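Local coordinates for transcription regulator PadR N-terminal domain-containing protein (Streptococcus mutans, PDB 3L7W), which probably binds DNA as a dimeric transcriptional regulator of the PadR family, through a winged helix-turn-helix domain, at residues L8-L13 against S41-I46; L15-K20 against Q30-I35; P45-L50 against G54-Y59. All coordinates share one frame; numbering follows the deposited sequence.

Contact 1: L8-L13 against S41-I46; sequences LLIEYL and STLYPI
Ile10 meets Leu43 and Ile46 in a small, wholly apolar cluster between two helices. One methyl of Ile10, CG2, does most of the touching. It lies 3.9 Å from Leu43 CD2 and also 3.9 Å from Ile46 CD1. The Ile10 and Ile46 side chains cross at about a right angle, and the CD1 tip of Ile46 also comes near Ile10 CB. With CG1 of Ile46 beside its backbone N and the chain then extended (chi2 -178°), CD1 is carried out to that spot. Helices 7-20 and 40-52 are the first and third helices of the winged helix-turn-helix domain. In this fold the third is the usual DNA recognition helix. The two short segments meet at 65°, their axes 10.6 Å apart at closest approach. The second kind of contact uses the aliphatic part of an acidic side chain. Glu11 CG packs on the other branch of Ile46, 3.6 Å from its CG2. The carboxylate at the far end turns to a different partner, for Glu11 OE2 makes a salt bridge with Lys49, about one turn after Ile46 on helix 40-52. Ile32 of helix 25-32 closes in on both Ile10 and Leu43.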
ATOM      1  N   LEU A   8       3.827  -6.931   4.638  1.00 35.18           N
ATOM      2  CA  LEU A   8       3.681  -7.784   3.458  1.00 33.61           C
ATOM      3  C   LEU A   8       4.330  -7.146   2.248  1.00 32.94           C
ATOM      4  O   LEU A   8       4.971  -7.823   1.447  1.00 32.77           O
ATOM      5  CB  LEU A   8       2.214  -8.089   3.165  1.00 26.90           C
ATOM      6  CG  LEU A   8       1.554  -8.977   4.225  1.00 39.98           C
ATOM      7  CD1 LEU A   8       0.085  -9.216   3.916  1.00 37.49           C
ATOM      8  CD2 LEU A   8       2.301 -10.296   4.319  1.00 36.58           C
ATOM      9  N   LEU A   9       4.176  -5.834   2.126  1.00 28.69           N
ATOM     10  CA  LEU A   9       4.758  -5.111   1.002  1.00 28.11           C
ATOM     11  C   LEU A   9       6.279  -5.071   1.159  1.00 25.91           C
ATOM     12  O   LEU A   9       7.009  -5.137   0.179  1.00 25.09           O
ATOM     13  CB  LEU A   9       4.190  -3.697   0.929  1.00 26.19           C
ATOM     14  CG  LEU A   9       3.612  -3.264  -0.408  1.00 36.86           C
ATOM     15  CD1 LEU A   9       3.240  -1.772  -0.377  1.00 34.79           C
ATOM     16  CD2 LEU A   9       4.580  -3.563  -1.531  1.00 40.66           C
ATOM     17  N   ILE A  10       6.748  -4.963   2.403  1.00 20.90           N
ATOM     18  CA  ILE A  10       8.183  -5.005   2.692  1.00 22.61           C
ATOM     19  C   ILE A  10       8.776  -6.315   2.188  1.00 27.58           C
ATOM     20  O   ILE A  10       9.879  -6.343   1.637  1.00 35.57           O
ATOM     21  CB  ILE A  10       8.448  -4.913   4.200  1.00 27.38           C
ATOM     22  CG1 ILE A  10       7.911  -3.586   4.763  1.00 29.77           C
ATOM     23  CG2 ILE A  10       9.948  -5.081   4.509  1.00 26.32           C
ATOM     24  CD1 ILE A  10       8.852  -2.444   4.603  1.00 30.37           C
ATOM     25  N   GLU A  11       8.041  -7.403   2.396  1.00 28.51           N
ATOM     26  CA  GLU A  11       8.484  -8.721   1.957  1.00 25.60           C
ATOM     27  C   GLU A  11       8.627  -8.697   0.454  1.00 25.28           C
ATOM     28  O   GLU A  11       9.657  -9.080  -0.086  1.00 26.69           O
ATOM     29  CB  GLU A  11       7.491  -9.805   2.385  1.00 24.19           C
ATOM     30  CG  GLU A  11       7.557 -10.111   3.874  1.00 31.76           C
ATOM     31  CD  GLU A  11       6.488 -11.078   4.336  1.00 31.47           C
ATOM     32  OE1 GLU A  11       5.782 -11.644   3.486  1.00 39.72           O
ATOM     33  OE2 GLU A  11       6.350 -11.272   5.553  1.00 38.96           O
ATOM     34  N   TYR A  12       7.582  -8.226  -0.215  1.00 25.14           N
ATOM     35  CA  TYR A  12       7.629  -8.018  -1.651  1.00 30.57           C
ATOM     36  C   TYR A  12       8.906  -7.274  -2.013  1.00 29.78           C
ATOM     37  O   TYR A  12       9.688  -7.731  -2.837  1.00 34.22           O
ATOM     38  CB  TYR A  12       6.387  -7.247  -2.108  1.00 30.19           C
ATOM     39  CG  TYR A  12       6.335  -6.926  -3.576  1.00 30.16           C
ATOM     40  CD1 TYR A  12       6.702  -7.862  -4.524  1.00 32.28           C
ATOM     41  CD2 TYR A  12       5.894  -5.685  -4.014  1.00 32.11           C
ATOM     42  CE1 TYR A  12       6.649  -7.570  -5.861  1.00 31.07           C
ATOM     43  CE2 TYR A  12       5.836  -5.379  -5.346  1.00 30.09           C
ATOM     44  CZ  TYR A  12       6.214  -6.326  -6.268  1.00 34.23           C
ATOM     45  OH  TYR A  12       6.152  -6.033  -7.598  1.00 36.18           O
ATOM     46  N   LEU A  13       9.144  -6.142  -1.371  1.00 27.61           N
ATOM     47  CA  LEU A  13      10.324  -5.343  -1.701  1.00 28.09           C
ATOM     48  C   LEU A  13      11.608  -6.133  -1.478  1.00 26.94           C
ATOM     49  O   LEU A  13      12.501  -6.120  -2.306  1.00 30.45           O
ATOM     50  CB  LEU A  13      10.346  -4.045  -0.887  1.00 23.02           C
ATOM     51  CG  LEU A  13       9.227  -3.068  -1.308  1.00 27.39           C
ATOM     52  CD1 LEU A  13       9.123  -1.939  -0.319  1.00 22.72           C
ATOM     53  CD2 LEU A  13       9.482  -2.521  -2.695  1.00 21.23           C
ATOM     54  N   SER A  41      14.996  -3.360  13.505  1.00 38.18           N
ATOM     55  CA  SER A  41      14.387  -4.324  14.420  1.00 44.44           C
ATOM     56  C   SER A  41      13.069  -4.875  13.889  1.00 39.75           C
ATOM     57  O   SER A  41      12.558  -5.871  14.399  1.00 38.36           O
ATOM     58  CB  SER A  41      14.212  -3.737  15.836  1.00 46.93           C
ATOM     59  OG  SER A  41      13.682  -2.423  15.792  1.00 54.04           O
ATOM     60  N   THR A  42      12.524  -4.230  12.861  1.00 43.82           N
ATOM     61  CA  THR A  42      11.328  -4.738  12.191  1.00 44.56           C
ATOM     62  C   THR A  42      11.715  -5.449  10.903  1.00 44.11           C
ATOM     63  O   THR A  42      11.090  -6.432  10.500  1.00 43.54           O
ATOM     64  CB  THR A  42      10.343  -3.607  11.826  1.00 42.36           C
ATOM     65  OG1 THR A  42      10.070  -2.808  12.982  1.00 43.75           O
ATOM     66  CG2 THR A  42       9.046  -4.194  11.312  1.00 43.34           C
ATOM     67  N   LEU A  43      12.753  -4.936  10.257  1.00 41.10           N
ATOM     68  CA  LEU A  43      13.163  -5.419   8.948  1.00 29.60           C
ATOM     69  C   LEU A  43      13.803  -6.792   9.075  1.00 36.63           C
ATOM     70  O   LEU A  43      13.419  -7.747   8.392  1.00 37.42           O
ATOM     71  CB  LEU A  43      14.154  -4.426   8.346  1.00 38.84           C
ATOM     72  CG  LEU A  43      14.503  -4.503   6.862  1.00 48.16           C
ATOM     73  CD1 LEU A  43      15.890  -5.057   6.673  1.00 52.02           C
ATOM     74  CD2 LEU A  43      13.463  -5.301   6.081  1.00 48.29           C
ATOM     75  N   TYR A  44      14.772  -6.906   9.976  1.00 30.94           N
ATOM     76  CA  TYR A  44      15.539  -8.139  10.060  1.00 34.97           C
ATOM     77  C   TYR A  44      14.712  -9.367  10.422  1.00 32.66           C
ATOM     78  O   TYR A  44      14.914 -10.436   9.854  1.00 35.91           O
ATOM     79  CB  TYR A  44      16.775  -7.943  10.928  1.00 30.85           C
ATOM     80  CG  TYR A  44      17.821  -7.183  10.149  1.00 42.47           C
ATOM     81  CD1 TYR A  44      18.787  -7.866   9.419  1.00 43.87           C
ATOM     82  CD2 TYR A  44      17.802  -5.785  10.076  1.00 35.41           C
ATOM     83  CE1 TYR A  44      19.735  -7.189   8.672  1.00 42.78           C
ATOM     84  CE2 TYR A  44      18.758  -5.094   9.332  1.00 46.71           C
ATOM     85  CZ  TYR A  44      19.727  -5.815   8.630  1.00 50.53           C
ATOM     86  OH  TYR A  44      20.695  -5.187   7.876  1.00 49.94           O
ATOM     87  N   PRO A  45      13.757  -9.213  11.339  1.00 27.29           N
ATOM     88  CA  PRO A  45      12.831 -10.317  11.572  1.00 36.31           C
ATOM     89  C   PRO A  45      12.088 -10.693  10.294  1.00 37.50           C
ATOM     90  O   PRO A  45      11.813 -11.867  10.050  1.00 39.60           O
ATOM     91  CB  PRO A  45      11.873  -9.737  12.607  1.00 32.36           C
ATOM     92  CG  PRO A  45      12.751  -8.844  13.406  1.00 35.83           C
ATOM     93  CD  PRO A  45      13.644  -8.181  12.382  1.00 35.50           C
ATOM     94  N   ILE A  46      11.783  -9.703   9.467  1.00 31.43           N
ATOM     95  CA  ILE A  46      11.110 -10.001   8.218  1.00 30.62           C
ATOM     96  C   ILE A  46      12.026 -10.804   7.305  1.00 31.91           C
ATOM     97  O   ILE A  46      11.628 -11.850   6.778  1.00 32.87           O
ATOM     98  CB  ILE A  46      10.606  -8.739   7.534  1.00 29.50           C
ATOM     99  CG1 ILE A  46       9.521  -8.104   8.404  1.00 36.83           C
ATOM    100  CG2 ILE A  46      10.077  -9.079   6.168  1.00 22.53           C
ATOM    101  CD1 ILE A  46       8.906  -6.844   7.805  1.00 35.83           C
TER

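Contact 2: L15-K20 against Q30-I35; sequences LAIVSK and QTIKLI
Ile17 reaches across to Thr31 and Ile32 with a single methyl group. Its CB leaves helix 7-20 in the direction of helix 25-32, but neither CB nor the CG2 branch comes within 4.2 Å of segment 30-35. CG1 sits beside the backbone N, and the chain runs on extended (chi2 171°). This carries CD1 out to segment 30-35. There it meets Thr31 and Ile32, which follow each other in the chain. Thr31 is approached tip to tip, with Ile17 CD1 3.6 Å from Thr31 CG2. Thr31 CB lies further back, 4.0 Å from the same CD1. Toward Ile32 the approach is oblique, and Ile17 CD1 comes to 3.7 Å from Ile32 CG1, partway along that chain. All three residues are buried. The contact joins the first two helices of the winged helix-turn-helix domain, with the short strand 23-24 between them in sequence. Helix 25-32 is the one that precedes the presumed recognition helix. Thr31 divides its two branches between different partners. Its methyl packs on Ile17, while OG1 is hydrogen-bonded to the backbone N of His105 of the second subunit. Arg104 of that subunit also packs on Thr31.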
ATOM      1  N   LEU A  15      12.167  -9.432  -1.366  1.00 25.63           N
ATOM      2  CA  LEU A  15      12.321 -10.458  -2.385  1.00 22.63           C
ATOM      3  C   LEU A  15      12.655  -9.831  -3.726  1.00 26.42           C
ATOM      4  O   LEU A  15      13.499 -10.337  -4.460  1.00 30.16           O
ATOM      5  CB  LEU A  15      11.052 -11.291  -2.489  1.00 30.94           C
ATOM      6  CG  LEU A  15      11.055 -12.634  -1.760  1.00 36.03           C
ATOM      7  CD1 LEU A  15      11.982 -12.634  -0.562  1.00 33.51           C
ATOM      8  CD2 LEU A  15       9.646 -13.058  -1.386  1.00 32.52           C
ATOM      9  N   ALA A  16      12.006  -8.712  -4.044  1.00 27.87           N
ATOM     10  CA  ALA A  16      12.231  -8.083  -5.334  1.00 29.26           C
ATOM     11  C   ALA A  16      13.666  -7.612  -5.406  1.00 28.71           C
ATOM     12  O   ALA A  16      14.333  -7.796  -6.426  1.00 31.56           O
ATOM     13  CB  ALA A  16      11.269  -6.922  -5.573  1.00 28.90           C
ATOM     14  N   ILE A  17      14.135  -7.011  -4.316  1.00 27.24           N
ATOM     15  CA  ILE A  17      15.485  -6.460  -4.272  1.00 25.26           C
ATOM     16  C   ILE A  17      16.495  -7.593  -4.388  1.00 34.82           C
ATOM     17  O   ILE A  17      17.438  -7.531  -5.173  1.00 32.83           O
ATOM     18  CB  ILE A  17      15.727  -5.703  -2.971  1.00 22.62           C
ATOM     19  CG1 ILE A  17      14.887  -4.417  -2.944  1.00 27.28           C
ATOM     20  CG2 ILE A  17      17.186  -5.356  -2.823  1.00 29.01           C
ATOM     21  CD1 ILE A  17      14.893  -3.732  -1.616  1.00 35.28           C
ATOM     22  N   VAL A  18      16.268  -8.641  -3.609  1.00 29.68           N
ATOM     23  CA  VAL A  18      17.174  -9.758  -3.579  1.00 31.44           C
ATOM     24  C   VAL A  18      17.167 -10.468  -4.920  1.00 34.92           C
ATOM     25  O   VAL A  18      18.153 -11.091  -5.288  1.00 36.09           O
ATOM     26  CB  VAL A  18      16.828 -10.710  -2.438  1.00 29.39           C
ATOM     27  CG1 VAL A  18      17.755 -11.940  -2.458  1.00 30.89           C
ATOM     28  CG2 VAL A  18      16.958  -9.961  -1.115  1.00 28.18           C
ATOM     29  N   SER A  19      16.073 -10.350  -5.666  1.00 35.92           N
ATOM     30  CA  SER A  19      16.009 -11.016  -6.964  1.00 44.96           C
ATOM     31  C   SER A  19      16.986 -10.394  -7.951  1.00 41.94           C
ATOM     32  O   SER A  19      17.451 -11.071  -8.858  1.00 41.01           O
ATOM     33  CB  SER A  19      14.602 -10.982  -7.558  1.00 49.43           C
ATOM     34  OG  SER A  19      14.367  -9.741  -8.187  1.00 59.69           O
ATOM     35  N   LYS A  20      17.289  -9.107  -7.788  1.00 40.70           N
ATOM     36  CA  LYS A  20      18.214  -8.451  -8.709  1.00 38.15           C
ATOM     37  C   LYS A  20      19.573  -9.083  -8.516  1.00 48.58           C
ATOM     38  O   LYS A  20      20.158  -9.637  -9.453  1.00 47.83           O
ATOM     39  CB  LYS A  20      18.291  -6.949  -8.461  1.00 42.71           C
ATOM     40  CG  LYS A  20      18.971  -6.177  -9.594  1.00 52.29           C
ATOM     41  CD  LYS A  20      19.121  -4.696  -9.251  1.00 56.57           C
ATOM     42  CE  LYS A  20      19.956  -3.952 -10.290  1.00 62.30           C
ATOM     43  NZ  LYS A  20      20.590  -2.717  -9.722  1.00 61.23           N
ATOM     44  N   GLN A  30      18.572  -0.091   3.365  1.00 42.61           N
ATOM     45  CA  GLN A  30      18.780   1.230   2.788  1.00 44.26           C
ATOM     46  C   GLN A  30      17.878   1.512   1.597  1.00 42.98           C
ATOM     47  O   GLN A  30      17.425   2.640   1.406  1.00 46.64           O
ATOM     48  CB  GLN A  30      20.242   1.415   2.399  1.00 51.94           C
ATOM     49  CG  GLN A  30      21.123   1.631   3.607  1.00 56.05           C
ATOM     50  CD  GLN A  30      20.670   2.836   4.406  1.00 57.87           C
ATOM     51  OE1 GLN A  30      20.686   3.959   3.907  1.00 67.70           O
ATOM     52  NE2 GLN A  30      20.258   2.608   5.648  1.00 48.40           N
ATOM     53  N   THR A  31      17.607   0.497   0.794  1.00 36.06           N
ATOM     54  CA  THR A  31      16.802   0.719  -0.390  1.00 36.63           C
ATOM     55  C   THR A  31      15.347   0.749   0.013  1.00 36.06           C
ATOM     56  O   THR A  31      14.547   1.484  -0.553  1.00 35.77           O
ATOM     57  CB  THR A  31      17.017  -0.365  -1.434  1.00 41.12           C
ATOM     58  OG1 THR A  31      18.256  -0.125  -2.102  1.00 48.66           O
ATOM     59  CG2 THR A  31      15.889  -0.336  -2.453  1.00 40.72           C
ATOM     60  N   ILE A  32      15.007  -0.049   1.011  1.00 27.62           N
ATOM     61  CA  ILE A  32      13.638  -0.070   1.485  1.00 30.75           C
ATOM     62  C   ILE A  32      13.288   1.225   2.239  1.00 38.26           C
ATOM     63  O   ILE A  32      12.143   1.679   2.194  1.00 32.72           O
ATOM     64  CB  ILE A  32      13.356  -1.307   2.351  1.00 26.83           C
ATOM     65  CG1 ILE A  32      13.328  -2.555   1.469  1.00 32.34           C
ATOM     66  CG2 ILE A  32      12.031  -1.163   3.052  1.00 31.57           C
ATOM     67  CD1 ILE A  32      13.048  -3.833   2.228  1.00 32.65           C
ATOM     68  N   LYS A  33      14.273   1.809   2.917  1.00 38.04           N
ATOM     69  CA  LYS A  33      14.085   3.058   3.655  1.00 38.04           C
ATOM     70  C   LYS A  33      13.747   4.179   2.703  1.00 34.64           C
ATOM     71  O   LYS A  33      13.298   5.243   3.117  1.00 46.03           O
ATOM     72  CB  LYS A  33      15.346   3.439   4.423  1.00 45.09           C
ATOM     73  CG  LYS A  33      15.411   2.938   5.853  1.00 53.51           C
ATOM     74  CD  LYS A  33      16.718   3.399   6.508  1.00 60.08           C
ATOM     75  CE  LYS A  33      16.731   3.124   7.998  1.00 62.30           C
ATOM     76  NZ  LYS A  33      16.595   1.670   8.280  1.00 65.39           N
ATOM     77  N   LEU A  34      13.975   3.932   1.421  1.00 40.02           N
ATOM     78  CA  LEU A  34      13.620   4.892   0.386  1.00 41.86           C
ATOM     79  C   LEU A  34      12.109   5.124   0.310  1.00 40.11           C
ATOM     80  O   LEU A  34      11.652   6.200  -0.047  1.00 43.52           O
ATOM     81  CB  LEU A  34      14.153   4.414  -0.965  1.00 46.10           C
ATOM     82  CG  LEU A  34      15.340   5.165  -1.575  1.00 50.03           C
ATOM     83  CD1 LEU A  34      16.171   5.922  -0.529  1.00 47.65           C
ATOM     84  CD2 LEU A  34      16.193   4.220  -2.403  1.00 40.48           C
ATOM     85  N   ILE A  35      11.330   4.102   0.626  1.00 37.87           N
ATOM     86  CA  ILE A  35       9.886   4.234   0.556  1.00 39.94           C
ATOM     87  C   ILE A  35       9.227   3.947   1.891  1.00 39.24           C
ATOM     88  O   ILE A  35       8.093   4.352   2.120  1.00 32.47           O
ATOM     89  CB  ILE A  35       9.247   3.351  -0.553  1.00 34.75           C
ATOM     90  CG1 ILE A  35       7.737   3.583  -0.581  1.00 41.03           C
ATOM     91  CG2 ILE A  35       9.569   1.851  -0.349  1.00 30.20           C
ATOM     92  CD1 ILE A  35       7.115   3.448  -1.936  1.00 52.44           C
TER

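Contact 3: P45-L50 against G54-Y59; sequences PILKKL and GYLSTY
Leu50 O holds the start of segment 54-59 with two backbone hydrogen bonds. Tyr55 N donates to Leu50 O at 2.9 Å. Leu56 N donates to the same Leu50 O from 3.2 Å. It comes from above the carbonyl plane, well apart from the Tyr55 amide. One oxygen thus grips two successive amides. Around these bonds lies an apolar layer. Leu56 CD1 is 3.7 Å from Leu50 CB, and the two side chains cross obliquely. The same methyl, Leu56 CD1, reaches Leu47 CD2 at 4.0 Å, one turn earlier on the helix. Leu50 CG sits beside its backbone N (chi1 -73°), and chi2 of 177° then parts the two methyls. Leu50 CB and CD1 face Leu56 CD1, while the CD2 branch turns to the tyrosine: it meets the ring edge near the ring plane, 3.8 Å from Tyr55 CD2. The chain passes here from helix 40-52 into strand 56-63, the first strand of the wing hairpin in a winged helix-turn-helix domain. Gly54 makes the turn. It has positive phi (93°) and ends the helix in a Schellman motif. Further out, Tyr55 stacks on His80 of helix 75-100. Thr74 bonds to Gly54 O through its OG1 and pairs with the Tyr55 backbone. Thr58 OG1 is tied back to Glu51 near the helix end, and Leu15 of helix 7-20 packs on Leu50.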
ATOM      1  N   PRO A  45      13.757  -9.213  11.339  1.00 27.29           N
ATOM      2  CA  PRO A  45      12.831 -10.317  11.572  1.00 36.31           C
ATOM      3  C   PRO A  45      12.088 -10.693  10.294  1.00 37.50           C
ATOM      4  O   PRO A  45      11.813 -11.867  10.050  1.00 39.60           O
ATOM      5  CB  PRO A  45      11.873  -9.737  12.607  1.00 32.36           C
ATOM      6  CG  PRO A  45      12.751  -8.844  13.406  1.00 35.83           C
ATOM      7  CD  PRO A  45      13.644  -8.181  12.382  1.00 35.50           C
ATOM      8  N   ILE A  46      11.783  -9.703   9.467  1.00 31.43           N
ATOM      9  CA  ILE A  46      11.110 -10.001   8.218  1.00 30.62           C
ATOM     10  C   ILE A  46      12.026 -10.804   7.305  1.00 31.91           C
ATOM     11  O   ILE A  46      11.628 -11.850   6.778  1.00 32.87           O
ATOM     12  CB  ILE A  46      10.606  -8.739   7.534  1.00 29.50           C
ATOM     13  CG1 ILE A  46       9.521  -8.104   8.404  1.00 36.83           C
ATOM     14  CG2 ILE A  46      10.077  -9.079   6.168  1.00 22.53           C
ATOM     15  CD1 ILE A  46       8.906  -6.844   7.805  1.00 35.83           C
ATOM     16  N   LEU A  47      13.259 -10.332   7.142  1.00 33.30           N
ATOM     17  CA  LEU A  47      14.280 -11.122   6.448  1.00 31.49           C
ATOM     18  C   LEU A  47      14.335 -12.537   7.005  1.00 32.72           C
ATOM     19  O   LEU A  47      14.353 -13.508   6.251  1.00 37.95           O
ATOM     20  CB  LEU A  47      15.650 -10.459   6.569  1.00 24.89           C
ATOM     21  CG  LEU A  47      15.745  -9.201   5.714  1.00 29.68           C
ATOM     22  CD1 LEU A  47      16.900  -8.323   6.160  1.00 32.60           C
ATOM     23  CD2 LEU A  47      15.878  -9.613   4.263  1.00 26.78           C
ATOM     24  N   LYS A  48      14.339 -12.655   8.328  1.00 33.75           N
ATOM     25  CA  LYS A  48      14.435 -13.976   8.957  1.00 37.97           C
ATOM     26  C   LYS A  48      13.220 -14.820   8.589  1.00 38.68           C
ATOM     27  O   LYS A  48      13.343 -15.974   8.175  1.00 45.28           O
ATOM     28  CB  LYS A  48      14.575 -13.850  10.480  1.00 34.46           C
ATOM     29  CG  LYS A  48      14.780 -15.175  11.211  1.00 48.62           C
ATOM     30  CD  LYS A  48      15.417 -14.945  12.583  1.00 61.18           C
ATOM     31  CE  LYS A  48      15.257 -16.145  13.515  1.00 65.49           C
ATOM     32  NZ  LYS A  48      13.906 -16.176  14.166  1.00 70.18           N
ATOM     33  N   LYS A  49      12.045 -14.223   8.721  1.00 33.75           N
ATOM     34  CA  LYS A  49      10.801 -14.873   8.344  1.00 35.65           C
ATOM     35  C   LYS A  49      10.887 -15.429   6.919  1.00 38.64           C
ATOM     36  O   LYS A  49      10.510 -16.573   6.662  1.00 43.58           O
ATOM     37  CB  LYS A  49       9.671 -13.852   8.458  1.00 43.48           C
ATOM     38  CG  LYS A  49       8.315 -14.286   7.951  1.00 38.95           C
ATOM     39  CD  LYS A  49       7.330 -13.145   8.172  1.00 37.05           C
ATOM     40  CE  LYS A  49       5.910 -13.563   7.857  1.00 40.63           C
ATOM     41  NZ  LYS A  49       5.740 -13.818   6.405  1.00 46.12           N
ATOM     42  N   LEU A  50      11.396 -14.613   5.997  1.00 33.72           N
ATOM     43  CA  LEU A  50      11.432 -14.986   4.582  1.00 27.28           C
ATOM     44  C   LEU A  50      12.409 -16.109   4.408  1.00 30.46           C
ATOM     45  O   LEU A  50      12.241 -16.970   3.553  1.00 35.90           O
ATOM     46  CB  LEU A  50      11.858 -13.804   3.706  1.00 22.56           C
ATOM     47  CG  LEU A  50      10.765 -12.731   3.573  1.00 27.38           C
ATOM     48  CD1 LEU A  50      11.253 -11.556   2.763  1.00 19.46           C
ATOM     49  CD2 LEU A  50       9.516 -13.338   2.935  1.00 32.01           C
ATOM     50  N   GLY A  54      11.655 -20.127   3.474  1.00 35.70           N
ATOM     51  CA  GLY A  54      12.369 -20.748   2.374  1.00 38.10           C
ATOM     52  C   GLY A  54      12.543 -19.882   1.151  1.00 36.90           C
ATOM     53  O   GLY A  54      13.132 -20.312   0.154  1.00 33.14           O
ATOM     54  N   TYR A  55      12.058 -18.647   1.214  1.00 35.81           N
ATOM     55  CA  TYR A  55      12.123 -17.773   0.041  1.00 29.75           C
ATOM     56  C   TYR A  55      13.506 -17.176  -0.121  1.00 28.79           C
ATOM     57  O   TYR A  55      13.925 -16.835  -1.224  1.00 27.85           O
ATOM     58  CB  TYR A  55      11.078 -16.666   0.151  1.00 26.22           C
ATOM     59  CG  TYR A  55       9.680 -17.206   0.310  1.00 33.32           C
ATOM     60  CD1 TYR A  55       9.206 -18.215  -0.525  1.00 41.33           C
ATOM     61  CD2 TYR A  55       8.835 -16.714   1.291  1.00 35.03           C
ATOM     62  CE1 TYR A  55       7.917 -18.711  -0.385  1.00 40.73           C
ATOM     63  CE2 TYR A  55       7.547 -17.205   1.439  1.00 39.32           C
ATOM     64  CZ  TYR A  55       7.095 -18.197   0.597  1.00 41.15           C
ATOM     65  OH  TYR A  55       5.814 -18.669   0.750  1.00 46.43           O
ATOM     66  N   LEU A  56      14.209 -17.032   0.995  1.00 31.97           N
ATOM     67  CA  LEU A  56      15.583 -16.563   0.955  1.00 34.19           C
ATOM     68  C   LEU A  56      16.520 -17.610   1.575  1.00 36.40           C
ATOM     69  O   LEU A  56      16.223 -18.199   2.610  1.00 36.42           O
ATOM     70  CB  LEU A  56      15.720 -15.246   1.716  1.00 26.59           C
ATOM     71  CG  LEU A  56      14.973 -14.040   1.137  1.00 26.29           C
ATOM     72  CD1 LEU A  56      15.020 -12.887   2.124  1.00 31.00           C
ATOM     73  CD2 LEU A  56      15.571 -13.625  -0.194  1.00 21.16           C
ATOM     74  N   SER A  57      17.655 -17.845   0.940  1.00 27.04           N
ATOM     75  CA  SER A  57      18.687 -18.618   1.589  1.00 38.71           C
ATOM     76  C   SER A  57      19.741 -17.583   1.879  1.00 41.66           C
ATOM     77  O   SER A  57      19.730 -16.508   1.279  1.00 38.80           O
ATOM     78  CB  SER A  57      19.224 -19.723   0.678  1.00 29.99           C
ATOM     79  OG  SER A  57      19.869 -19.162  -0.441  1.00 39.76           O
ATOM     80  N   THR A  58      20.642 -17.895   2.801  1.00 33.03           N
ATOM     81  CA  THR A  58      21.677 -16.956   3.193  1.00 37.17           C
ATOM     82  C   THR A  58      23.049 -17.611   3.205  1.00 40.01           C
ATOM     83  O   THR A  58      23.188 -18.816   3.415  1.00 35.84           O
ATOM     84  CB  THR A  58      21.447 -16.478   4.618  1.00 37.55           C
ATOM     85  OG1 THR A  58      21.423 -17.626   5.472  1.00 37.06           O
ATOM     86  CG2 THR A  58      20.127 -15.698   4.742  1.00 36.23           C
ATOM     87  N   TYR A  59      24.066 -16.791   3.015  1.00 34.33           N
ATOM     88  CA  TYR A  59      25.426 -17.250   3.126  1.00 33.59           C
ATOM     89  C   TYR A  59      26.215 -16.057   3.569  1.00 38.34           C
ATOM     90  O   TYR A  59      25.731 -14.922   3.494  1.00 32.45           O
ATOM     91  CB  TYR A  59      25.941 -17.770   1.788  1.00 30.83           C
ATOM     92  CG  TYR A  59      25.860 -16.773   0.662  1.00 29.13           C
ATOM     93  CD1 TYR A  59      24.706 -16.661  -0.109  1.00 30.19           C
ATOM     94  CD2 TYR A  59      26.935 -15.948   0.359  1.00 25.81           C
ATOM     95  CE1 TYR A  59      24.632 -15.763  -1.167  1.00 29.17           C
ATOM     96  CE2 TYR A  59      26.860 -15.026  -0.685  1.00 33.17           C
ATOM     97  CZ  TYR A  59      25.703 -14.947  -1.446  1.00 29.74           C
ATOM     98  OH  TYR A  59      25.617 -14.049  -2.482  1.00 29.55           O
TER

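Overall arrangement
Contacts 1 and 2 lie on successive parts of helix 7-20, their centres about 10 Å apart. They touch where Leu13 packs on Ile32 and Ile35. Contact 3 continues along helix 40-52 from contact 1, sharing Pro45 and Ile46, again about 10 Å between centres. Contacts 2 and 3 are about 14 Å apart and meet where Leu15 and Val18 pack on Leu56. Along the chain, contact 2 falls between the two segments of contact 1, and contact 3 follows contact 2. Together they join helices 7-20, 25-32 and 40-52 to the wing strand 56-63. Contacts 1 and 2 also touch the second subunit, so the probable DNA-binding core and the dimer interface share helix 7-20.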